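Local coordinates for protein interleukin 22 (Danio rerio, PDB 4O6K) that probably acts as a secreted helical cytokine of the IL-10 family that signals by engaging cell-surface receptors in immune defence, at residues 10-15 with 132-137; 20-25 with 71-76; 35-40 with 45-50; 51-56 with 89-94; 56-61 with 127-132. All blocks are in the same frame, centred on the assembly; numbering follows the deposited sequence.

Interaction 1: 10-15 with 132-137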
# COMPACT_ATOMS: atom_id res chain seq x y z
N SER A 10 -15.53 3.87 3.69
CA SER A 10 -14.97 4.65 4.80
C SER A 10 -14.49 3.75 5.94
O SER A 10 -13.59 4.12 6.69
CB SER A 10 -16.00 5.64 5.33
OG SER A 10 -17.15 4.97 5.83
N ALA A 11 -15.09 2.57 6.06
CA ALA A 11 -14.67 1.58 7.05
C ALA A 11 -13.21 1.17 6.86
O ALA A 11 -12.47 1.01 7.82
CB ALA A 11 -15.58 0.37 7.00
N THR A 12 -12.81 0.98 5.60
CA THR A 12 -11.44 0.61 5.28
C THR A 12 -10.47 1.75 5.61
O THR A 12 -9.40 1.52 6.17
CB THR A 12 -11.27 0.24 3.80
OG1 THR A 12 -11.64 1.35 2.98
CG2 THR A 12 -12.14 -0.95 3.45
N TRP A 13 -10.86 2.97 5.25
CA TRP A 13 -10.07 4.16 5.56
C TRP A 13 -9.80 4.28 7.05
O TRP A 13 -8.67 4.53 7.47
CB TRP A 13 -10.78 5.41 5.05
CG TRP A 13 -10.70 5.61 3.57
CD1 TRP A 13 -11.66 5.29 2.65
CD2 TRP A 13 -9.60 6.16 2.83
NE1 TRP A 13 -11.22 5.61 1.38
CE2 TRP A 13 -9.97 6.15 1.47
CE3 TRP A 13 -8.35 6.66 3.19
CZ2 TRP A 13 -9.12 6.62 0.47
CZ3 TRP A 13 -7.51 7.13 2.19
CH2 TRP A 13 -7.90 7.11 0.85
N ASN A 14 -10.85 4.11 7.86
CA ASN A 14 -10.72 4.15 9.31
C ASN A 14 -9.74 3.10 9.83
O ASN A 14 -8.90 3.41 10.68
CB ASN A 14 -12.08 3.95 9.97
CG ASN A 14 -11.99 3.90 11.49
OD1 ASN A 14 -11.71 4.91 12.14
ND2 ASN A 14 -12.21 2.72 12.05
N ASP A 15 -9.87 1.88 9.33
CA ASP A 15 -8.97 0.79 9.72
C ASP A 15 -7.52 1.13 9.40
O ASP A 15 -6.62 0.85 10.19
CB ASP A 15 -9.38 -0.51 9.03
CG ASP A 15 -10.60 -1.15 9.65
OD1 ASP A 15 -10.97 -0.76 10.78
OD2 ASP A 15 -11.19 -2.05 9.02
N THR A 132 -1.33 5.99 3.12
CA THR A 132 -0.85 6.84 2.04
C THR A 132 -0.93 6.14 0.68
O THR A 132 -1.29 6.75 -0.33
CB THR A 132 0.61 7.29 2.29
OG1 THR A 132 0.67 8.05 3.51
CG2 THR A 132 1.12 8.15 1.14
N LEU A 133 -0.59 4.85 0.66
CA LEU A 133 -0.68 4.04 -0.55
C LEU A 133 -2.13 3.97 -1.04
O LEU A 133 -2.39 4.04 -2.24
CB LEU A 133 -0.13 2.64 -0.30
CG LEU A 133 -0.15 1.64 -1.47
CD1 LEU A 133 0.57 2.20 -2.69
CD2 LEU A 133 0.46 0.32 -1.04
N TYR A 134 -3.05 3.82 -0.10
CA TYR A 134 -4.48 3.76 -0.39
C TYR A 134 -4.94 5.06 -1.04
O TYR A 134 -5.77 5.06 -1.95
CB TYR A 134 -5.26 3.51 0.90
CG TYR A 134 -6.53 2.72 0.72
CD1 TYR A 134 -6.50 1.40 0.30
CD2 TYR A 134 -7.77 3.28 1.02
CE1 TYR A 134 -7.66 0.66 0.15
CE2 TYR A 134 -8.94 2.55 0.88
CZ TYR A 134 -8.87 1.24 0.44
OH TYR A 134 -10.03 0.51 0.29
N HIS A 135 -4.39 6.17 -0.56
CA HIS A 135 -4.66 7.49 -1.10
C HIS A 135 -4.16 7.62 -2.54
O HIS A 135 -4.84 8.20 -3.39
CB HIS A 135 -4.01 8.55 -0.21
CG HIS A 135 -3.62 9.81 -0.93
ND1 HIS A 135 -4.52 10.56 -1.65
CD2 HIS A 135 -2.43 10.44 -1.04
CE1 HIS A 135 -3.90 11.61 -2.17
NE2 HIS A 135 -2.63 11.55 -1.82
N TYR A 136 -2.98 7.08 -2.81
CA TYR A 136 -2.42 7.06 -4.15
C TYR A 136 -3.32 6.29 -5.11
O TYR A 136 -3.61 6.74 -6.22
CB TYR A 136 -1.02 6.45 -4.15
CG TYR A 136 0.03 7.32 -3.48
CD1 TYR A 136 -0.27 8.62 -3.08
CD2 TYR A 136 1.31 6.84 -3.24
CE1 TYR A 136 0.68 9.42 -2.47
CE2 TYR A 136 2.26 7.63 -2.63
CZ TYR A 136 1.94 8.92 -2.25
OH TYR A 136 2.89 9.70 -1.64
N LEU A 137 -3.76 5.12 -4.66
CA LEU A 137 -4.68 4.29 -5.43
C LEU A 137 -6.00 5.00 -5.67
O LEU A 137 -6.52 5.01 -6.78
CB LEU A 137 -4.92 2.96 -4.71
CG LEU A 137 -3.69 2.05 -4.63
CD1 LEU A 137 -3.91 0.94 -3.62
CD2 LEU A 137 -3.37 1.47 -6.00

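Interaction 2: 20-25 with 71-76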
# COMPACT_ATOMS: atom_id res chain seq x y z
N THR A 20 -2.15 3.18 11.13
CA THR A 20 -1.18 4.24 11.13
C THR A 20 -0.90 4.80 12.51
O THR A 20 0.21 4.90 12.89
CB THR A 20 -1.56 5.37 10.15
OG1 THR A 20 -1.59 4.86 8.83
CG2 THR A 20 -0.60 6.46 10.21
N ASP A 21 -1.95 5.09 13.24
CA ASP A 21 -1.86 5.64 14.58
C ASP A 21 -1.10 4.70 15.52
O ASP A 21 -0.29 5.13 16.33
CB ASP A 21 -3.25 5.93 15.15
CG ASP A 21 -3.20 6.77 16.42
OD1 ASP A 21 -2.28 7.59 16.55
OD2 ASP A 21 -4.08 6.59 17.28
N THR A 22 -1.33 3.42 15.38
CA THR A 22 -0.69 2.39 16.17
C THR A 22 0.79 2.28 15.83
O THR A 22 1.60 2.40 16.64
CB THR A 22 -1.39 1.00 15.99
OG1 THR A 22 -2.70 1.04 16.49
CG2 THR A 22 -0.69 -0.07 16.66
N ALA A 23 1.10 2.06 14.57
CA ALA A 23 2.44 1.96 14.08
C ALA A 23 3.25 3.17 14.49
O ALA A 23 4.37 3.02 14.82
CB ALA A 23 2.44 1.83 12.58
N ARG A 24 2.67 4.35 14.45
CA ARG A 24 3.44 5.55 14.66
C ARG A 24 3.57 5.96 16.14
O ARG A 24 4.38 6.78 16.50
CB ARG A 24 2.95 6.67 13.76
CG ARG A 24 2.06 7.65 14.43
CD ARG A 24 1.74 8.84 13.57
NE ARG A 24 0.96 9.77 14.34
CZ ARG A 24 1.46 10.75 15.07
NH1 ARG A 24 2.77 10.97 15.18
NH2 ARG A 24 0.63 11.52 15.72
N ASN A 25 2.75 5.35 16.97
CA ASN A 25 2.93 5.41 18.40
C ASN A 25 3.97 4.40 18.88
O ASN A 25 3.83 3.88 19.95
CB ASN A 25 1.60 5.15 19.10
CG ASN A 25 1.58 5.65 20.51
OD1 ASN A 25 1.85 6.79 20.76
ND2 ASN A 25 1.23 4.79 21.43
N MET A 71 -1.92 -9.37 17.16
CA MET A 71 -2.13 -8.82 18.49
C MET A 71 -2.03 -7.30 18.47
O MET A 71 -2.92 -6.61 18.96
CB MET A 71 -1.10 -9.40 19.47
CG MET A 71 -1.41 -10.80 19.97
SD MET A 71 -0.10 -11.44 21.03
CE MET A 71 0.02 -10.14 22.26
N LYS A 72 -0.95 -6.80 17.89
CA LYS A 72 -0.72 -5.36 17.79
C LYS A 72 -1.69 -4.66 16.84
O LYS A 72 -2.08 -3.51 17.07
CB LYS A 72 0.71 -5.06 17.35
CG LYS A 72 1.02 -3.58 17.38
CD LYS A 72 2.46 -3.28 17.03
CE LYS A 72 2.72 -1.82 17.29
NZ LYS A 72 2.38 -1.47 18.70
N TYR A 73 -2.08 -5.35 15.78
CA TYR A 73 -2.97 -4.77 14.79
C TYR A 73 -4.16 -5.70 14.58
O TYR A 73 -4.17 -6.50 13.66
CB TYR A 73 -2.25 -4.56 13.45
CG TYR A 73 -1.00 -3.71 13.52
CD1 TYR A 73 -1.07 -2.32 13.59
CD2 TYR A 73 0.25 -4.30 13.49
CE1 TYR A 73 0.08 -1.55 13.64
CE2 TYR A 73 1.41 -3.54 13.55
CZ TYR A 73 1.31 -2.17 13.62
OH TYR A 73 2.46 -1.42 13.67
N PRO A 74 -5.17 -5.59 15.46
CA PRO A 74 -6.35 -6.47 15.38
C PRO A 74 -7.06 -6.37 14.03
O PRO A 74 -7.77 -7.30 13.65
CB PRO A 74 -7.25 -5.95 16.50
CG PRO A 74 -6.30 -5.33 17.48
CD PRO A 74 -5.23 -4.70 16.63
N MET A 75 -6.88 -5.25 13.33
CA MET A 75 -7.55 -5.03 12.06
C MET A 75 -6.75 -5.49 10.83
O MET A 75 -7.29 -5.53 9.73
CB MET A 75 -7.88 -3.54 11.90
CG MET A 75 -6.67 -2.66 11.70
SD MET A 75 -5.59 -2.55 13.15
CE MET A 75 -6.62 -1.57 14.25
N ILE A 76 -5.48 -5.84 11.03
CA ILE A 76 -4.58 -6.10 9.90
C ILE A 76 -5.05 -7.24 9.00
O ILE A 76 -4.81 -7.23 7.79
CB ILE A 76 -3.13 -6.38 10.38
CG1 ILE A 76 -2.14 -6.28 9.21
CG2 ILE A 76 -3.01 -7.75 11.05
CD1 ILE A 76 -0.69 -6.40 9.62
O HOH W 1 -3.65 -1.49 16.47

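Interaction 3: 35-40 with 45-50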
# COMPACT_ATOMS: atom_id res chain seq x y z
N PRO A 35 7.56 5.27 -2.31
CA PRO A 35 7.92 6.34 -3.24
C PRO A 35 6.87 7.45 -3.19
O PRO A 35 5.68 7.15 -3.11
CB PRO A 35 7.93 5.65 -4.61
CG PRO A 35 8.16 4.21 -4.29
CD PRO A 35 7.48 3.96 -2.98
N TYR A 36 7.31 8.70 -3.24
CA TYR A 36 6.38 9.82 -3.15
C TYR A 36 5.72 10.11 -4.49
O TYR A 36 6.40 10.32 -5.50
CB TYR A 36 7.09 11.07 -2.63
CG TYR A 36 6.27 12.33 -2.73
CD1 TYR A 36 5.20 12.56 -1.88
CD2 TYR A 36 6.57 13.30 -3.68
CE1 TYR A 36 4.45 13.72 -1.97
CE2 TYR A 36 5.82 14.46 -3.78
CZ TYR A 36 4.76 14.66 -2.93
OH TYR A 36 4.02 15.81 -3.02
N PHE A 37 4.39 10.12 -4.50
CA PHE A 37 3.63 10.50 -5.68
C PHE A 37 2.99 11.86 -5.46
O PHE A 37 2.15 12.03 -4.58
CB PHE A 37 2.56 9.46 -6.00
CG PHE A 37 3.07 8.26 -6.75
CD1 PHE A 37 3.80 7.28 -6.10
CD2 PHE A 37 2.82 8.12 -8.11
CE1 PHE A 37 4.27 6.18 -6.79
CE2 PHE A 37 3.29 7.02 -8.80
CZ PHE A 37 4.01 6.05 -8.14
N SER A 38 3.39 12.84 -6.27
CA SER A 38 2.78 14.16 -6.22
C SER A 38 1.41 14.13 -6.87
O SER A 38 1.02 13.13 -7.49
CB SER A 38 3.67 15.19 -6.91
OG SER A 38 3.73 14.96 -8.31
N HIS A 39 0.66 15.22 -6.73
CA HIS A 39 -0.65 15.35 -7.35
C HIS A 39 -0.56 15.16 -8.87
O HIS A 39 -1.39 14.48 -9.46
CB HIS A 39 -1.27 16.72 -7.03
CG HIS A 39 -2.51 17.01 -7.81
ND1 HIS A 39 -3.76 16.63 -7.38
CD2 HIS A 39 -2.69 17.64 -8.99
CE1 HIS A 39 -4.67 17.02 -8.27
NE2 HIS A 39 -4.04 17.63 -9.25
N ASP A 40 0.45 15.78 -9.47
CA ASP A 40 0.68 15.66 -10.91
C ASP A 40 1.00 14.23 -11.31
O ASP A 40 0.50 13.72 -12.32
CB ASP A 40 1.80 16.60 -11.35
CG ASP A 40 1.36 18.05 -11.41
OD1 ASP A 40 0.18 18.35 -11.28
OD2 ASP A 40 2.32 18.95 -11.62
N GLU A 45 -1.03 8.32 -16.33
CA GLU A 45 -1.73 7.10 -16.66
C GLU A 45 -1.24 5.79 -16.07
O GLU A 45 -2.03 4.95 -15.88
CB GLU A 45 -1.96 6.97 -18.15
CG GLU A 45 -2.57 8.20 -18.74
CD GLU A 45 -1.54 9.09 -19.43
OE1 GLU A 45 -0.64 9.72 -18.81
OE2 GLU A 45 -1.63 9.08 -20.66
N GLY A 46 0.03 5.64 -15.77
CA GLY A 46 0.53 4.41 -15.22
C GLY A 46 0.45 4.34 -13.70
O GLY A 46 0.65 3.31 -13.14
N SER A 47 0.16 5.47 -13.07
CA SER A 47 0.24 5.57 -11.61
C SER A 47 -0.60 4.53 -10.86
O SER A 47 -0.15 4.00 -9.85
CB SER A 47 -0.17 6.98 -11.17
OG SER A 47 0.82 7.93 -11.52
N CYS A 48 -1.81 4.27 -11.35
CA CYS A 48 -2.68 3.28 -10.72
C CYS A 48 -2.04 1.90 -10.65
O CYS A 48 -1.94 1.30 -9.58
CB CYS A 48 -4.02 3.20 -11.46
SG CYS A 48 -5.18 2.00 -10.75
N CYS A 49 -1.61 1.40 -11.80
CA CYS A 49 -1.05 0.05 -11.88
C CYS A 49 0.32 -0.05 -11.21
O CYS A 49 0.69 -1.11 -10.71
CB CYS A 49 -0.96 -0.40 -13.34
SG CYS A 49 -2.57 -0.68 -14.13
N ILE A 50 1.06 1.05 -11.21
CA ILE A 50 2.34 1.10 -10.50
C ILE A 50 2.13 0.91 -9.01
O ILE A 50 2.79 0.08 -8.37
CB ILE A 50 3.09 2.42 -10.75
CG1 ILE A 50 3.65 2.47 -12.17
CG2 ILE A 50 4.24 2.57 -9.76
CD1 ILE A 50 4.16 3.83 -12.58

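Interaction 4: 51-56 with 89-94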
# COMPACT_ATOMS: atom_id res chain seq x y z
N ASN A 51 1.19 1.67 -8.45
CA ASN A 51 0.88 1.56 -7.03
C ASN A 51 0.19 0.25 -6.70
O ASN A 51 0.32 -0.27 -5.59
CB ASN A 51 0.02 2.74 -6.58
CG ASN A 51 0.81 4.03 -6.44
OD1 ASN A 51 1.65 4.16 -5.56
ND2 ASN A 51 0.53 4.99 -7.32
N ALA A 52 -0.55 -0.29 -7.67
CA ALA A 52 -1.21 -1.57 -7.51
C ALA A 52 -0.20 -2.70 -7.36
O ALA A 52 -0.46 -3.70 -6.69
CB ALA A 52 -2.14 -1.84 -8.68
N ARG A 53 0.95 -2.54 -8.00
CA ARG A 53 2.00 -3.54 -7.94
C ARG A 53 2.68 -3.47 -6.57
O ARG A 53 3.09 -4.48 -6.01
CB ARG A 53 3.01 -3.34 -9.06
CG ARG A 53 3.78 -4.60 -9.40
CD ARG A 53 2.79 -5.59 -10.01
NE ARG A 53 3.26 -6.96 -10.04
CZ ARG A 53 2.86 -7.85 -10.94
NH1 ARG A 53 1.99 -7.50 -11.87
NH2 ARG A 53 3.33 -9.10 -10.91
N ILE A 54 2.81 -2.25 -6.06
CA ILE A 54 3.32 -2.01 -4.72
C ILE A 54 2.35 -2.57 -3.68
O ILE A 54 2.76 -3.12 -2.66
CB ILE A 54 3.56 -0.51 -4.47
CG1 ILE A 54 4.66 0.02 -5.39
CG2 ILE A 54 3.91 -0.25 -3.01
CD1 ILE A 54 4.89 1.52 -5.27
N LEU A 55 1.06 -2.43 -3.96
CA LEU A 55 0.01 -2.97 -3.09
C LEU A 55 0.15 -4.49 -2.99
O LEU A 55 -0.02 -5.07 -1.92
CB LEU A 55 -1.37 -2.60 -3.61
CG LEU A 55 -2.55 -3.11 -2.78
CD1 LEU A 55 -2.45 -2.59 -1.35
CD2 LEU A 55 -3.87 -2.73 -3.41
N LYS A 56 0.46 -5.11 -4.13
CA LYS A 56 0.70 -6.55 -4.19
C LYS A 56 1.80 -6.97 -3.24
O LYS A 56 1.66 -7.95 -2.49
CB LYS A 56 1.10 -6.96 -5.61
CG LYS A 56 1.39 -8.44 -5.79
CD LYS A 56 1.51 -8.77 -7.27
CE LYS A 56 1.81 -10.24 -7.49
NZ LYS A 56 0.77 -11.08 -6.84
N GLU A 89 -8.53 -7.01 -8.43
CA GLU A 89 -9.34 -6.32 -9.44
C GLU A 89 -8.48 -5.39 -10.30
O GLU A 89 -8.65 -5.34 -11.52
CB GLU A 89 -10.45 -5.51 -8.78
CG GLU A 89 -11.35 -4.80 -9.79
CD GLU A 89 -12.59 -4.19 -9.17
OE1 GLU A 89 -12.78 -4.36 -7.94
OE2 GLU A 89 -13.37 -3.55 -9.90
N LEU A 90 -7.57 -4.67 -9.66
CA LEU A 90 -6.68 -3.77 -10.39
C LEU A 90 -5.77 -4.54 -11.34
O LEU A 90 -5.57 -4.14 -12.48
CB LEU A 90 -5.84 -2.93 -9.43
CG LEU A 90 -6.61 -1.84 -8.68
CD1 LEU A 90 -5.67 -1.06 -7.77
CD2 LEU A 90 -7.29 -0.92 -9.67
N GLN A 91 -5.23 -5.66 -10.87
CA GLN A 91 -4.34 -6.48 -11.67
C GLN A 91 -5.04 -7.07 -12.90
O GLN A 91 -4.40 -7.32 -13.92
CB GLN A 91 -3.71 -7.57 -10.80
CG GLN A 91 -3.03 -8.71 -11.53
CD GLN A 91 -1.74 -9.14 -10.85
OE1 GLN A 91 -1.01 -8.32 -10.30
NE2 GLN A 91 -1.53 -10.45 -10.79
N ASN A 92 -6.34 -7.29 -12.81
CA ASN A 92 -7.13 -7.79 -13.94
C ASN A 92 -7.19 -6.78 -15.09
O ASN A 92 -7.32 -7.16 -16.26
CB ASN A 92 -8.54 -8.16 -13.48
CG ASN A 92 -9.28 -9.01 -14.50
OD1 ASN A 92 -8.67 -9.83 -15.19
ND2 ASN A 92 -10.59 -8.82 -14.59
N HIS A 93 -7.10 -5.50 -14.75
CA HIS A 93 -7.13 -4.39 -15.71
C HIS A 93 -5.77 -3.75 -15.96
O HIS A 93 -5.63 -2.86 -16.80
CB HIS A 93 -8.13 -3.34 -15.23
CG HIS A 93 -9.56 -3.74 -15.44
ND1 HIS A 93 -9.99 -4.34 -16.60
CD2 HIS A 93 -10.63 -3.71 -14.61
CE1 HIS A 93 -11.28 -4.61 -16.50
NE2 HIS A 93 -11.69 -4.24 -15.30
N CYS A 94 -4.75 -4.22 -15.24
CA CYS A 94 -3.39 -3.74 -15.43
C CYS A 94 -2.68 -4.68 -16.38
O CYS A 94 -2.07 -5.68 -15.98
CB CYS A 94 -2.65 -3.62 -14.10
SG CYS A 94 -3.24 -2.27 -13.05

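Interaction 5: 56-61 with 127-132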
# COMPACT_ATOMS: atom_id res chain seq x y z
N LYS A 56 0.46 -5.11 -4.13
CA LYS A 56 0.70 -6.55 -4.19
C LYS A 56 1.80 -6.97 -3.24
O LYS A 56 1.66 -7.95 -2.49
CB LYS A 56 1.10 -6.96 -5.61
CG LYS A 56 1.39 -8.44 -5.79
CD LYS A 56 1.51 -8.77 -7.27
CE LYS A 56 1.81 -10.24 -7.49
NZ LYS A 56 0.77 -11.08 -6.84
N TYR A 57 2.89 -6.22 -3.26
CA TYR A 57 4.03 -6.46 -2.39
C TYR A 57 3.65 -6.27 -0.92
O TYR A 57 4.11 -7.01 -0.05
CB TYR A 57 5.20 -5.55 -2.76
CG TYR A 57 6.53 -6.01 -2.22
CD1 TYR A 57 7.30 -6.93 -2.92
CD2 TYR A 57 7.02 -5.54 -1.01
CE1 TYR A 57 8.52 -7.37 -2.43
CE2 TYR A 57 8.23 -5.96 -0.51
CZ TYR A 57 8.98 -6.88 -1.23
OH TYR A 57 10.19 -7.31 -0.74
N TYR A 58 2.81 -5.27 -0.67
CA TYR A 58 2.30 -5.00 0.67
C TYR A 58 1.53 -6.19 1.24
O TYR A 58 1.73 -6.57 2.39
CB TYR A 58 1.39 -3.76 0.66
CG TYR A 58 2.03 -2.52 1.26
CD1 TYR A 58 2.95 -1.77 0.54
CD2 TYR A 58 1.69 -2.10 2.54
CE1 TYR A 58 3.52 -0.64 1.08
CE2 TYR A 58 2.26 -0.97 3.08
CZ TYR A 58 3.18 -0.24 2.35
OH TYR A 58 3.74 0.89 2.90
N VAL A 59 0.65 -6.76 0.42
CA VAL A 59 -0.17 -7.89 0.84
C VAL A 59 0.70 -9.11 1.17
O VAL A 59 0.45 -9.82 2.14
CB VAL A 59 -1.20 -8.26 -0.24
CG1 VAL A 59 -1.92 -9.55 0.11
CG2 VAL A 59 -2.20 -7.13 -0.44
N ASN A 60 1.72 -9.33 0.35
CA ASN A 60 2.61 -10.47 0.52
C ASN A 60 3.62 -10.32 1.66
O ASN A 60 3.94 -11.29 2.34
CB ASN A 60 3.35 -10.76 -0.78
CG ASN A 60 2.45 -11.36 -1.84
OD1 ASN A 60 1.49 -12.07 -1.53
ND2 ASN A 60 2.76 -11.08 -3.11
N HIS A 61 4.11 -9.10 1.88
CA HIS A 61 5.22 -8.90 2.81
C HIS A 61 4.88 -8.07 4.04
O HIS A 61 5.13 -8.50 5.17
CB HIS A 61 6.40 -8.24 2.09
CG HIS A 61 7.09 -9.13 1.09
ND1 HIS A 61 6.59 -9.34 -0.18
CD2 HIS A 61 8.23 -9.84 1.18
CE1 HIS A 61 7.40 -10.15 -0.83
NE2 HIS A 61 8.41 -10.47 -0.03
N ILE A 127 3.79 -0.36 7.36
CA ILE A 127 2.40 -0.49 7.79
C ILE A 127 1.76 0.89 7.99
O ILE A 127 0.63 1.12 7.57
CB ILE A 127 2.29 -1.31 9.10
CG1 ILE A 127 2.35 -2.80 8.79
CG2 ILE A 127 1.00 -1.00 9.83
CD1 ILE A 127 2.57 -3.67 10.01
N GLY A 128 2.51 1.79 8.61
CA GLY A 128 2.04 3.15 8.83
C GLY A 128 1.86 3.93 7.54
O GLY A 128 1.15 4.93 7.51
N GLU A 129 2.50 3.46 6.48
CA GLU A 129 2.43 4.13 5.18
C GLU A 129 1.33 3.56 4.29
O GLU A 129 1.10 4.07 3.19
CB GLU A 129 3.78 4.04 4.47
CG GLU A 129 4.92 4.71 5.21
CD GLU A 129 6.21 4.72 4.42
OE1 GLU A 129 6.14 4.65 3.17
OE2 GLU A 129 7.29 4.79 5.04
N THR A 130 0.65 2.52 4.76
CA THR A 130 -0.40 1.87 3.97
C THR A 130 -1.53 2.83 3.62
O THR A 130 -2.07 2.79 2.51
CB THR A 130 -0.98 0.65 4.71
OG1 THR A 130 0.08 -0.14 5.26
CG2 THR A 130 -1.80 -0.21 3.75
N ASN A 131 -1.89 3.68 4.58
CA ASN A 131 -2.93 4.68 4.38
C ASN A 131 -2.60 5.60 3.21
O ASN A 131 -3.47 5.94 2.41
CB ASN A 131 -3.13 5.49 5.66
CG ASN A 131 -4.41 6.32 5.65
OD1 ASN A 131 -4.72 6.99 6.63
ND2 ASN A 131 -5.16 6.25 4.56
N THR A 132 -1.33 5.99 3.12
CA THR A 132 -0.85 6.84 2.04
C THR A 132 -0.93 6.14 0.68
O THR A 132 -1.29 6.75 -0.33
CB THR A 132 0.61 7.29 2.29
OG1 THR A 132 0.67 8.05 3.51
CG2 THR A 132 1.12 8.15 1.14

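Interaction 1: 10-15 with 132-137
Y134 drives the edge of its phenol ring against the face of W13, a T-shaped stack in which CD2 of Y134 stands above the centre of the W13 ring. The planes are turned 77° from each other, and the closest carbons, W13 CE2 and Y134 CD2, lie 3.6 Å apart. With CG of W13 anti to its carbonyl carbon (chi1 -75°), the indole reaches over toward 132-137 and its far corner CH2 comes to 3.8 Å from H135 CA, at the indole's edge. Segments 10-15 and 132-137, of helices 10-24 and 130-140, have axes 11.1 Å apart and run roughly antiparallel (147°) within the all-helical bundle of an IL-10-family cytokine; these aromatic rings fill the gap. T12 adds its hydroxyl beyond the ring: T12 OG1 sits 3.2 Å from Y134 OH. Both oxygens are hydrogen-bonded to the P6 carbonyl, T12 OG1 also to that of S9, while W13 NE1 bonds to L7 O.

Interaction 2: 20-25 with 71-76
T22 and Y73 point past one another from opposite ends, the threonine methyl riding along one side of the phenol. T22 CG2 comes to 3.5 Å from Y73 CE1 and approaches obliquely; it also lies 3.9 Å from K72 CE, so the methyl sits in the corner formed by ring and lysine chain. The threonine torsion explains this: with chi1 at -66°, OG1 stands beside the backbone N and CG2 is carried anti to it. K72 CG covers a rim of one Y73 face, its chain extended until the bend at chi4, and NZ goes on to a salt bridge with E26. At the far end of the phenol, Y73 OH lies 3.4 Å from A23 CB and near A23 CA, with its hydrogen bond going to N124. The contact joins the end of helix 10-24 to the point where the chain leaves helix 69-72 and enters a type I turn, Y73 to I76, before helix 76-93. One water bridges the two segments, 2.7 Å from T22 OG1 and donating to K72 O at 2.6 Å. The chemistry is thus mixed: apolar packing of the threonine methyl against the ring, and a water joining threonine hydroxyl to lysine carbonyl.

Interaction 3: 35-40 with 45-50
F37 points its ring edge at two residues on the first turn of helix 47-62, packing the extended linker ahead of helix 39-42 against the all-helical core of this IL-10-type fold. Ring atom CZ of F37 meets the CG2 methyl of I50 at 3.8 Å, and the neighbouring ring carbon CE2 stands 3.8 Å from S47 OG. Both partners lie near the ring plane; the Y136 ring also meets that of F37, the planes at about 55°. I50 is able to present its methyl because CG2 lies anti to the backbone N. A second shell fixes the serine: S47 OG is hydrogen-bonded to M41 O, at the end of the short helix that S38 caps through its own hydroxyl to M41 N. C48, next along the helix, is tied by a disulfide to C141. Within the turn itself, I50 N bonds to G46 O at 3.0 Å.

Interaction 4: 51-56 with 89-94
R53 leaves helix 47-62 with CG anti to the backbone N and then bends at chi2 (67°), which swings its guanidinium toward Q91 on helix 76-93. Q91 also starts anti and bends at chi2, bringing one end of its amide over a face of the guanidinium; the two planes are only 23° apart. The modelled amide may well be turned over, so which of its polar ends faces the arginine is uncertain. K56, one turn on from R53, is extended until a bend at chi4 and passes the same amide with its aliphatic part, so both basic chains come against the same end of Q91. Beneath this polar layer A52 makes the closest apolar contact: A52 CB lies 3.7 Å from L90 CD1 and 3.9 Å from L90 CB. The small alanine allows the CA atoms of A52 and L90 to approach to 6.6 Å, although the segment axes are 9.9 Å apart and cross at -134°. These are two crossing helices of the IL-10-type bundle, and the disulfide between C94 and C49 fastens their ends beside the contact. R53 has a weak, long ion pair with D97, and E87 touches K56. Buried alanine and leucine thus form the inner part, while the outer part is polar and partly exposed, with nearby acids probably offsetting some of the positive charge.

Interaction 5: 56-61 with 127-132
Y58 of helix 47-62 lays one ring edge against T130 and its OH against E129, at the junction between helices 119-128 and 130-140. CB points toward 127-132, with chi1 at -105°, and the first ring atoms to meet the other segment are on one side of the phenol: CD2 comes to 3.7 Å from T130 OG1 and 4.1 Å from T130 CG2. Next along the rim, CE2 lies 3.2 Å from T130 OG1, which sits near the ring plane. At the tip, the phenol oxygen OH stands 3.5 Å from E129 CB, and its hydrogen bond goes to A126 O. The threonine hydroxyl meanwhile turns back on its own chain: T130 OG1 donates to I127 O at 2.7 Å, tilted 32° from the carbonyl plane, and T130 N reaches that same oxygen from the same face. E129 sends its carboxylate away to the backbone N atoms of L33 and L34, and the Y58 ring meets F107 at about 15°. The arrangement is a break between two consecutive helices, its I127 carbonyl held by the N and hydroxyl of T130, in the core of the IL-10-type bundle.

How the interactions relate
From the N terminus, helix 10-24 takes part first in interaction 1, which closes the widest loop by reaching helix 130-140; all four others nest inside it. Further along the same helix, interaction 2 reaches 71-76 and encloses interaction 3, a short local closure between the linker 35-40 and the start of helix 47-62. That helix then serves interactions 4 and 5, which share K56 and cross, since 89-94 lies between 56-61 and 127-132. Interaction 2 crosses both. The C49–C94 disulfide couples interactions 3 and 4, whereas interactions 2 and 4 lie on opposite sides of the chain's centre, their centres about 24 Å apart. Interaction 5 is nearest the middle.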